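Local coordinates for APL1 (Anopheles gambiae, PDB 3O6N), which probably regulates complement-like immunity in the mosquito as the partner of LRIM1 in a heterodimer of leucine-rich repeat proteins, at residues A[22-27]-A[51-56]; A[35-40]-A[61-66]; A[55-60]-A[77-82]. All blocks are in the same frame, centred on the assembly; numbering follows the deposited sequence.

Interaction 1 (A[22-27]-A[51-56]); sequences VFYDVH and TFKNST
Val26 and Ser55 meet where two parallel strands run out into their turns. The Val26 N-H gives a hydrogen bond to Ser55 OG, 3.0 Å long. Ser55 OG in turn donates to Lys53 O of its own segment, approaching from well above the carbonyl plane. Lys53 O also takes the Asp25 N-H, so two donors grip one carbonyl. Val26 O accepts the Thr56 N-H at 2.7 Å. Farther on, His27 ND1 and Thr56 OG1 lie 3.0 Å apart in a hydrogen bond whose donor is not fixed. The hydroxyl sits at the edge of the imidazole, in its plane. Earlier in the strands, Thr51 O accepts from Phe23 N, and Phe23 O from Lys53 N at 2.8 Å.

The exposed face carries Val22, Tyr24, Thr51 and Lys53. Lys53 CB lies over the face of the Tyr24 ring, 3.8 Å from its centroid, in a CH-pi contact. Val22 CG2 touches Thr51 CG2 at 3.6 Å.

On the inner face, Phe23 and Phe52 form an offset stack with planes 30° apart. Both CG atoms are anti to the carbonyl carbon (chi1 -67° and -68°), and the two side chains point the same way. Phe23 CD2 lies over one face of Phe52, toward the rim. Val26 CG2 meets the Phe52 ring edge, 4.0 Å from CD1. Leu64 and Met57 add to this packing.

This is strand pairing between neighbouring coils of a leucine-rich repeat solenoid. The buried Ser55 hydroxyl both donates and accepts. It bridges the two turns where the pairing of 22-24 with 51-53 is interrupted, before it resumes at His27 and Thr56.

Interaction 2 (A[35-40]-A[61-66]); sequences VYFGFE and PAALLD
Phe37 and Leu64 make the main contact here. Leu64 CD1 lies over one face of the Phe37 ring, displaced toward the rim, in a CH-pi contact 4.1 Å from the ring centroid. The second torsion of Leu64 (chi2 58°) places CD1 there. The Phe37 ring also leans on the helix backbone, with CD2 3.6 Å from Leu64 CA. Pro61 CG meets the edge of the ring, 3.8 Å from Phe37 CE2, and the two side chains cross at about a right angle. Ala63 CB faces the strand as well, touching Val35 O at 3.5 Å and lying 4.1 Å from Phe37 CD2.

The segments belong to the N-terminal end of the leucine-rich repeat solenoid. Segment 35-40 includes the short strand 36-37, which pairs with strand 9-10. Segment 61-66 leads into helix 63-67, and Phe37 packs against Pro61, Ala63 and Leu64 there.

No direct hydrogen bond joins the two segments. A water accepts from Phe37 N at 2.8 Å and donates weakly to Ala63 O, 3.3 Å away. Ala62 O takes the Asp66 N-H within the helical turn. Behind the first shell, Phe23 meets the Phe37 ring edge-to-face, and Ile28 touches both Phe37 and Pro61. Phe52 packs on Phe37 and Leu64 alike. Backbone hydrogen bonds of Tyr36 and Gly38 with Tyr10 hold the residues on either side of Phe37 to strand 9-10.

Interaction 3 (A[55-60]-A[77-82]); sequences STMRKL and NDLQIE
Ser55 and Asp78 are joined through one water. It donates to Ser55 O at 2.7 Å and to Asp78 O, and accepts from Gln80 NE2. Three polar groups from two neighbouring coils thus share a single molecule.

Thr56 follows with its methyl group, whose CG2 lies 3.3 Å from Gln80 NE2. Its CA also makes a CH...O contact to Leu79 O.

Met57 contributes both a backbone bond and a buried side chain. Met57 N donates to Leu79 O at 2.9 Å, nearly straight at 166°. The side chain runs beside that of Leu79 and points the same way. A bend at the thioether (chi3 -69°) sets Met57 CE against Leu79 CD2 at 3.3 Å, tighter than usual for two carbons. Phe52 packs on both residues. Met57 O lies against Ile81, near its CA and CG1.

Arg58 carries the outer side of the contact. Its chain is extended from CG to NE and runs alongside those of Gln80 and Glu82. Arg58 NH1 donates to Gln80 OE1 at 3.0 Å, from above the amide plane, and the two flat groups are turned 66° apart. NH1 also donates to a second water, which donates to Gln80 O and to Glu82 OE2. Arg58 NH1 and Glu82 OE2 stay 4.5 Å apart, beyond a salt bridge. The Arg58 carbonyl O accepts the Glu82 N-H at 2.7 Å.

Leu60 ends the segment, with CB loosely against Ile81 CG2.

Successive coils of the leucine-rich repeat solenoid stack here beyond their main strands. Asn103 of a later coil accepts from Leu79 N and Ile81 N. Water spans the gap between the opposite charges of Arg58 and Glu82, which probably attract one another mildly across it.

All three contacts lie toward the N-terminal end of the solenoid. Interactions 1 and 3 are closest, with centres about 9 Å apart, and share Ser55 and Thr56. The run from 51 to 60, made of segments 51-56 and 55-60, therefore meets one coil through 22-27 and the next through 77-82. Interaction 2 lies about 13 Å from interaction 1 and 15 Å from interaction 3, centre to centre. The three meet in one hydrophobic interior. Phe23 CE1 touches Phe37 CD1 at 3.9 Å, joining interactions 1 and 2. Phe52 CZ touches Met57 CE at 3.6 Å, joining 1 and 3. Phe37 CZ and Met57 SD, 4.0 Å apart, join 2 and 3.

Interaction 1 (A[22-27]-A[51-56])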
loop_
_atom_site.group_PDB
_atom_site.type_symbol
_atom_site.label_atom_id
_atom_site.label_comp_id
_atom_site.label_asym_id
_atom_site.label_seq_id
_atom_site.Cartn_x
_atom_site.Cartn_y
_atom_site.Cartn_z
ATOM N N VAL A 22 -23.119 -1.168 -24.488
ATOM C CA VAL A 22 -22.045 -2.141 -24.603
ATOM C C VAL A 22 -21.732 -2.438 -26.068
ATOM O O VAL A 22 -22.578 -2.951 -26.804
ATOM C CB VAL A 22 -22.402 -3.457 -23.881
ATOM C CG1 VAL A 22 -21.248 -4.445 -23.977
ATOM C CG2 VAL A 22 -22.764 -3.181 -22.430
ATOM N N PHE A 23 -20.518 -2.092 -26.488
ATOM C CA PHE A 23 -20.047 -2.414 -27.830
ATOM C C PHE A 23 -19.495 -3.830 -27.832
ATOM O O PHE A 23 -18.853 -4.254 -26.869
ATOM C CB PHE A 23 -18.951 -1.444 -28.278
ATOM C CG PHE A 23 -19.425 -0.032 -28.487
ATOM C CD1 PHE A 23 -20.168 0.305 -29.605
ATOM C CD2 PHE A 23 -19.102 0.963 -27.577
ATOM C CE1 PHE A 23 -20.599 1.601 -29.803
ATOM C CE2 PHE A 23 -19.528 2.263 -27.770
ATOM C CZ PHE A 23 -20.276 2.585 -28.887
ATOM N N TYR A 24 -19.743 -4.554 -28.917
ATOM C CA TYR A 24 -19.246 -5.917 -29.063
ATOM C C TYR A 24 -18.381 -6.067 -30.311
ATOM O O TYR A 24 -18.708 -5.536 -31.374
ATOM C CB TYR A 24 -20.410 -6.911 -29.133
ATOM C CG TYR A 24 -20.822 -7.481 -27.795
ATOM C CD1 TYR A 24 -20.190 -8.603 -27.275
ATOM C CD2 TYR A 24 -21.849 -6.905 -27.057
ATOM C CE1 TYR A 24 -20.564 -9.134 -26.054
ATOM C CE2 TYR A 24 -22.231 -7.430 -25.834
ATOM C CZ TYR A 24 -21.584 -8.544 -25.338
ATOM O OH TYR A 24 -21.957 -9.071 -24.123
ATOM N N ASP A 25 -17.273 -6.785 -30.164
ATOM C CA ASP A 25 -16.451 -7.186 -31.300
ATOM C C ASP A 25 -15.887 -6.016 -32.100
ATOM O O ASP A 25 -15.832 -6.066 -33.329
ATOM C CB ASP A 25 -17.247 -8.116 -32.218
ATOM C CG ASP A 25 -17.772 -9.333 -31.488
ATOM O OD1 ASP A 25 -16.961 -10.041 -30.858
ATOM O OD2 ASP A 25 -18.998 -9.572 -31.527
ATOM N N VAL A 26 -15.473 -4.965 -31.402
ATOM C CA VAL A 26 -14.794 -3.854 -32.049
ATOM C C VAL A 26 -13.335 -4.234 -32.226
ATOM O O VAL A 26 -12.672 -4.628 -31.267
ATOM C CB VAL A 26 -14.865 -2.576 -31.207
ATOM C CG1 VAL A 26 -14.071 -1.463 -31.872
ATOM C CG2 VAL A 26 -16.307 -2.162 -30.983
ATOM N N HIS A 27 -12.832 -4.130 -33.450
ATOM C CA HIS A 27 -11.438 -4.467 -33.707
ATOM C C HIS A 27 -10.745 -3.418 -34.560
ATOM O O HIS A 27 -10.918 -3.364 -35.779
ATOM C CB HIS A 27 -11.323 -5.864 -34.317
ATOM C CG HIS A 27 -11.786 -6.948 -33.397
ATOM N ND1 HIS A 27 -11.101 -7.292 -32.251
ATOM C CD2 HIS A 27 -12.879 -7.746 -33.436
ATOM C CE1 HIS A 27 -11.746 -8.265 -31.631
ATOM N NE2 HIS A 27 -12.828 -8.558 -32.329
ATOM N N THR A 51 -19.096 0.662 -22.221
ATOM C CA THR A 51 -18.085 -0.368 -22.055
ATOM C C THR A 51 -17.966 -1.219 -23.313
ATOM O O THR A 51 -18.817 -1.156 -24.199
ATOM C CB THR A 51 -18.381 -1.277 -20.844
ATOM O OG1 THR A 51 -17.195 -1.997 -20.497
ATOM C CG2 THR A 51 -19.484 -2.259 -21.175
ATOM N N PHE A 52 -16.900 -2.006 -23.382
ATOM C CA PHE A 52 -16.630 -2.846 -24.538
ATOM C C PHE A 52 -16.514 -4.303 -24.122
ATOM O O PHE A 52 -16.046 -4.607 -23.024
ATOM C CB PHE A 52 -15.331 -2.408 -25.213
ATOM C CG PHE A 52 -15.417 -1.062 -25.870
ATOM C CD1 PHE A 52 -15.471 -0.954 -27.250
ATOM C CD2 PHE A 52 -15.461 0.094 -25.109
ATOM C CE1 PHE A 52 -15.555 0.284 -27.859
ATOM C CE2 PHE A 52 -15.547 1.334 -25.714
ATOM C CZ PHE A 52 -15.595 1.428 -27.090
ATOM N N LYS A 53 -16.945 -5.201 -25.000
ATOM C CA LYS A 53 -16.789 -6.632 -24.765
ATOM C C LYS A 53 -16.168 -7.300 -25.985
ATOM O O LYS A 53 -16.530 -6.996 -27.120
ATOM C CB LYS A 53 -18.134 -7.277 -24.424
ATOM C CG LYS A 53 -18.678 -6.882 -23.060
ATOM C CD LYS A 53 -17.691 -7.237 -21.960
ATOM C CE LYS A 53 -18.203 -6.813 -20.594
ATOM N NZ LYS A 53 -17.210 -7.095 -19.518
ATOM N N ASN A 54 -15.222 -8.202 -25.744
ATOM C CA ASN A 54 -14.557 -8.917 -26.823
ATOM C C ASN A 54 -14.047 -7.948 -27.888
ATOM O O ASN A 54 -14.220 -8.175 -29.087
ATOM C CB ASN A 54 -15.510 -9.940 -27.443
ATOM C CG ASN A 54 -14.833 -11.262 -27.741
ATOM O OD1 ASN A 54 -13.697 -11.300 -28.213
ATOM N ND2 ASN A 54 -15.526 -12.358 -27.456
ATOM N N SER A 55 -13.418 -6.865 -27.441
ATOM C CA SER A 55 -12.971 -5.813 -28.350
ATOM C C SER A 55 -11.490 -5.484 -28.193
ATOM O O SER A 55 -10.895 -5.713 -27.137
ATOM C CB SER A 55 -13.798 -4.543 -28.142
ATOM O OG SER A 55 -15.174 -4.778 -28.385
ATOM N N THR A 56 -10.908 -4.945 -29.260
ATOM C CA THR A 56 -9.547 -4.424 -29.238
ATOM C C THR A 56 -9.480 -3.101 -30.001
ATOM O O THR A 56 -10.014 -2.978 -31.106
ATOM C CB THR A 56 -8.542 -5.412 -29.861
ATOM O OG1 THR A 56 -8.810 -5.556 -31.261
ATOM C CG2 THR A 56 -8.639 -6.774 -29.191
#

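Interaction 2 (A[35-40]-A[61-66])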
loop_
_atom_site.group_PDB
_atom_site.type_symbol
_atom_site.label_atom_id
_atom_site.label_comp_id
_atom_site.label_asym_id
_atom_site.label_seq_id
_atom_site.Cartn_x
_atom_site.Cartn_y
_atom_site.Cartn_z
ATOM N N VAL A 35 -13.253 4.756 -38.428
ATOM C CA VAL A 35 -14.340 3.804 -38.218
ATOM C C VAL A 35 -15.552 4.547 -37.655
ATOM O O VAL A 35 -15.439 5.707 -37.272
ATOM C CB VAL A 35 -13.912 2.676 -37.258
ATOM C CG1 VAL A 35 -15.043 1.692 -37.039
ATOM C CG2 VAL A 35 -12.689 1.958 -37.804
ATOM N N TYR A 36 -16.708 3.887 -37.612
ATOM C CA TYR A 36 -17.934 4.529 -37.143
ATOM C C TYR A 36 -18.481 3.916 -35.860
ATOM O O TYR A 36 -18.511 2.695 -35.707
ATOM C CB TYR A 36 -19.010 4.476 -38.230
ATOM C CG TYR A 36 -18.697 5.324 -39.436
ATOM C CD1 TYR A 36 -18.178 6.604 -39.293
ATOM C CD2 TYR A 36 -18.905 4.840 -40.718
ATOM C CE1 TYR A 36 -17.890 7.383 -40.397
ATOM C CE2 TYR A 36 -18.619 5.612 -41.828
ATOM C CZ TYR A 36 -18.110 6.881 -41.660
ATOM O OH TYR A 36 -17.823 7.653 -42.761
ATOM N N PHE A 37 -18.918 4.783 -34.949
ATOM C CA PHE A 37 -19.545 4.369 -33.698
ATOM C C PHE A 37 -20.959 4.926 -33.615
ATOM O O PHE A 37 -21.196 6.076 -33.976
ATOM C CB PHE A 37 -18.731 4.867 -32.491
ATOM C CG PHE A 37 -17.438 4.134 -32.285
ATOM C CD1 PHE A 37 -17.415 2.927 -31.611
ATOM C CD2 PHE A 37 -16.248 4.646 -32.775
ATOM C CE1 PHE A 37 -16.229 2.244 -31.422
ATOM C CE2 PHE A 37 -15.056 3.969 -32.585
ATOM C CZ PHE A 37 -15.047 2.765 -31.909
ATOM N N GLY A 38 -21.891 4.106 -33.137
ATOM C CA GLY A 38 -23.264 4.533 -32.935
ATOM C C GLY A 38 -23.965 4.975 -34.209
ATOM O O GLY A 38 -23.614 4.547 -35.309
ATOM N N PHE A 39 -24.966 5.837 -34.051
ATOM C CA PHE A 39 -25.705 6.390 -35.182
ATOM C C PHE A 39 -25.049 7.660 -35.709
ATOM O O PHE A 39 -24.421 8.404 -34.958
ATOM C CB PHE A 39 -27.147 6.693 -34.779
ATOM C CG PHE A 39 -27.962 5.469 -34.482
ATOM C CD1 PHE A 39 -28.612 4.789 -35.502
ATOM C CD2 PHE A 39 -28.083 4.997 -33.186
ATOM C CE1 PHE A 39 -29.364 3.661 -35.231
ATOM C CE2 PHE A 39 -28.833 3.870 -32.908
ATOM C CZ PHE A 39 -29.475 3.201 -33.932
ATOM N N GLU A 40 -25.205 7.907 -37.003
ATOM C CA GLU A 40 -24.679 9.122 -37.610
ATOM C C GLU A 40 -25.249 10.352 -36.914
ATOM O O GLU A 40 -24.541 11.331 -36.689
ATOM C CB GLU A 40 -24.998 9.164 -39.103
ATOM C CG GLU A 40 -24.524 10.431 -39.789
ATOM C CD GLU A 40 -24.728 10.383 -41.286
ATOM O OE1 GLU A 40 -24.479 9.316 -41.883
ATOM O OE2 GLU A 40 -25.145 11.409 -41.864
ATOM N N PRO A 61 -9.585 5.938 -31.096
ATOM C CA PRO A 61 -9.955 6.922 -32.122
ATOM C C PRO A 61 -10.805 8.065 -31.580
ATOM O O PRO A 61 -11.532 7.887 -30.606
ATOM C CB PRO A 61 -10.786 6.092 -33.103
ATOM C CG PRO A 61 -11.455 5.069 -32.229
ATOM C CD PRO A 61 -10.479 4.765 -31.104
ATOM N N ALA A 62 -10.718 9.226 -32.222
ATOM C CA ALA A 62 -11.555 10.365 -31.866
ATOM C C ALA A 62 -13.026 10.096 -32.186
ATOM O O ALA A 62 -13.922 10.705 -31.601
ATOM C CB ALA A 62 -11.079 11.617 -32.591
ATOM N N ALA A 63 -13.263 9.174 -33.114
ATOM C CA ALA A 63 -14.613 8.884 -33.588
ATOM C C ALA A 63 -15.563 8.450 -32.476
ATOM O O ALA A 63 -16.765 8.691 -32.557
ATOM C CB ALA A 63 -14.577 7.839 -34.695
ATOM N N LEU A 64 -15.027 7.810 -31.441
ATOM C CA LEU A 64 -15.865 7.295 -30.363
ATOM C C LEU A 64 -16.601 8.411 -29.633
ATOM O O LEU A 64 -17.829 8.438 -29.607
ATOM C CB LEU A 64 -15.037 6.472 -29.368
ATOM C CG LEU A 64 -15.776 6.016 -28.110
ATOM C CD1 LEU A 64 -16.996 5.168 -28.463
ATOM C CD2 LEU A 64 -14.835 5.254 -27.187
ATOM N N LEU A 65 -15.845 9.331 -29.040
ATOM C CA LEU A 65 -16.436 10.427 -28.278
ATOM C C LEU A 65 -16.896 11.587 -29.161
ATOM O O LEU A 65 -17.591 12.491 -28.697
ATOM C CB LEU A 65 -15.471 10.915 -27.195
ATOM C CG LEU A 65 -15.182 9.868 -26.118
ATOM C CD1 LEU A 65 -14.098 10.344 -25.150
ATOM C CD2 LEU A 65 -16.460 9.500 -25.367
ATOM N N ASP A 66 -16.509 11.564 -30.431
ATOM C CA ASP A 66 -17.053 12.525 -31.385
ATOM C C ASP A 66 -18.525 12.210 -31.637
ATOM O O ASP A 66 -19.315 13.102 -31.941
ATOM C CB ASP A 66 -16.269 12.502 -32.698
ATOM C CG ASP A 66 -14.982 13.306 -32.625
ATOM O OD1 ASP A 66 -14.587 13.703 -31.508
ATOM O OD2 ASP A 66 -14.364 13.539 -33.686
HETATM O O HOH W 1 -18.301 7.467 -35.249
#

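Interaction 3 (A[55-60]-A[77-82])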
loop_
_atom_site.group_PDB
_atom_site.type_symbol
_atom_site.label_atom_id
_atom_site.label_comp_id
_atom_site.label_asym_id
_atom_site.label_seq_id
_atom_site.Cartn_x
_atom_site.Cartn_y
_atom_site.Cartn_z
ATOM N N SER A 55 -13.418 -6.865 -27.441
ATOM C CA SER A 55 -12.971 -5.813 -28.350
ATOM C C SER A 55 -11.490 -5.484 -28.193
ATOM O O SER A 55 -10.895 -5.713 -27.137
ATOM C CB SER A 55 -13.798 -4.543 -28.142
ATOM O OG SER A 55 -15.174 -4.778 -28.385
ATOM N N THR A 56 -10.908 -4.945 -29.260
ATOM C CA THR A 56 -9.547 -4.424 -29.238
ATOM C C THR A 56 -9.480 -3.101 -30.001
ATOM O O THR A 56 -10.014 -2.978 -31.106
ATOM C CB THR A 56 -8.542 -5.412 -29.861
ATOM O OG1 THR A 56 -8.810 -5.556 -31.261
ATOM C CG2 THR A 56 -8.639 -6.774 -29.191
ATOM N N MET A 57 -8.837 -2.109 -29.397
ATOM C CA MET A 57 -8.603 -0.833 -30.057
ATOM C C MET A 57 -7.166 -0.409 -29.805
ATOM O O MET A 57 -6.879 0.284 -28.829
ATOM C CB MET A 57 -9.563 0.239 -29.536
ATOM C CG MET A 57 -11.025 0.005 -29.893
ATOM S SD MET A 57 -12.036 1.470 -29.605
ATOM C CE MET A 57 -12.022 1.569 -27.819
ATOM N N ARG A 58 -6.263 -0.832 -30.682
ATOM C CA ARG A 58 -4.839 -0.591 -30.468
ATOM C C ARG A 58 -4.514 0.904 -30.485
ATOM O O ARG A 58 -3.561 1.353 -29.847
ATOM C CB ARG A 58 -4.003 -1.392 -31.468
ATOM C CG ARG A 58 -4.425 -2.860 -31.515
ATOM C CD ARG A 58 -3.323 -3.800 -31.977
ATOM N NE ARG A 58 -3.828 -5.161 -32.166
ATOM C CZ ARG A 58 -3.887 -6.089 -31.211
ATOM N NH1 ARG A 58 -3.470 -5.818 -29.981
ATOM N NH2 ARG A 58 -4.367 -7.295 -31.487
ATOM N N LYS A 59 -5.324 1.670 -31.208
ATOM C CA LYS A 59 -5.304 3.123 -31.086
ATOM C C LYS A 59 -6.718 3.602 -30.782
ATOM O O LYS A 59 -7.661 3.251 -31.487
ATOM C CB LYS A 59 -4.782 3.782 -32.367
ATOM C CG LYS A 59 -4.870 5.301 -32.348
ATOM C CD LYS A 59 -4.180 5.928 -33.554
ATOM C CE LYS A 59 -4.236 7.450 -33.481
ATOM N NZ LYS A 59 -3.441 8.100 -34.559
ATOM N N LEU A 60 -6.865 4.384 -29.719
ATOM C CA LEU A 60 -8.166 4.940 -29.364
ATOM C C LEU A 60 -8.511 6.094 -30.304
ATOM O O LEU A 60 -7.821 7.110 -30.317
ATOM C CB LEU A 60 -8.157 5.427 -27.915
ATOM C CG LEU A 60 -9.494 5.937 -27.371
ATOM C CD1 LEU A 60 -10.503 4.795 -27.250
ATOM C CD2 LEU A 60 -9.293 6.627 -26.035
ATOM N N ASN A 77 -10.973 -0.296 -20.078
ATOM C CA ASN A 77 -10.083 -1.276 -19.465
ATOM C C ASN A 77 -9.813 -2.470 -20.376
ATOM O O ASN A 77 -10.738 -3.014 -20.981
ATOM C CB ASN A 77 -10.666 -1.778 -18.141
ATOM C CG ASN A 77 -10.295 -0.904 -16.968
ATOM O OD1 ASN A 77 -9.792 0.206 -17.134
ATOM N ND2 ASN A 77 -10.539 -1.405 -15.764
ATOM N N ASP A 78 -8.546 -2.868 -20.471
ATOM C CA ASP A 78 -8.161 -4.081 -21.201
ATOM C C ASP A 78 -8.646 -4.120 -22.653
ATOM O O ASP A 78 -9.184 -5.129 -23.115
ATOM C CB ASP A 78 -8.642 -5.328 -20.454
ATOM C CG ASP A 78 -8.070 -6.609 -21.029
ATOM O OD1 ASP A 78 -6.949 -6.573 -21.577
ATOM O OD2 ASP A 78 -8.743 -7.656 -20.930
ATOM N N LEU A 79 -8.441 -3.022 -23.371
ATOM C CA LEU A 79 -8.810 -2.941 -24.783
ATOM C C LEU A 79 -7.573 -3.059 -25.667
ATOM O O LEU A 79 -7.641 -2.840 -26.877
ATOM C CB LEU A 79 -9.530 -1.620 -25.072
ATOM C CG LEU A 79 -11.059 -1.606 -24.982
ATOM C CD1 LEU A 79 -11.557 -2.326 -23.746
ATOM C CD2 LEU A 79 -11.571 -0.181 -25.009
ATOM N N GLN A 80 -6.445 -3.397 -25.051
ATOM C CA GLN A 80 -5.171 -3.500 -25.758
ATOM C C GLN A 80 -4.784 -2.196 -26.462
ATOM O O GLN A 80 -4.242 -2.207 -27.563
ATOM C CB GLN A 80 -5.198 -4.683 -26.731
ATOM C CG GLN A 80 -5.498 -6.007 -26.026
ATOM C CD GLN A 80 -5.525 -7.196 -26.965
ATOM O OE1 GLN A 80 -4.588 -7.424 -27.731
ATOM N NE2 GLN A 80 -6.604 -7.967 -26.906
ATOM N N ILE A 81 -5.056 -1.074 -25.801
ATOM C CA ILE A 81 -4.744 0.246 -26.343
ATOM C C ILE A 81 -3.261 0.555 -26.197
ATOM O O ILE A 81 -2.707 0.455 -25.104
ATOM C CB ILE A 81 -5.536 1.352 -25.612
ATOM C CG1 ILE A 81 -7.035 1.048 -25.645
ATOM C CG2 ILE A 81 -5.233 2.732 -26.212
ATOM C CD1 ILE A 81 -7.876 2.084 -24.939
ATOM N N GLU A 82 -2.624 0.942 -27.297
ATOM C CA GLU A 82 -1.215 1.314 -27.272
ATOM C C GLU A 82 -1.021 2.818 -27.416
ATOM O O GLU A 82 -0.032 3.370 -26.939
ATOM C CB GLU A 82 -0.454 0.594 -28.381
ATOM C CG GLU A 82 -0.470 -0.909 -28.243
ATOM C CD GLU A 82 0.214 -1.601 -29.401
ATOM O OE1 GLU A 82 1.340 -1.193 -29.759
ATOM O OE2 GLU A 82 -0.383 -2.547 -29.957
HETATM O O HOH W 2 -8.867 -6.571 -25.527
HETATM O O HOH W 3 -2.250 -3.755 -28.422
#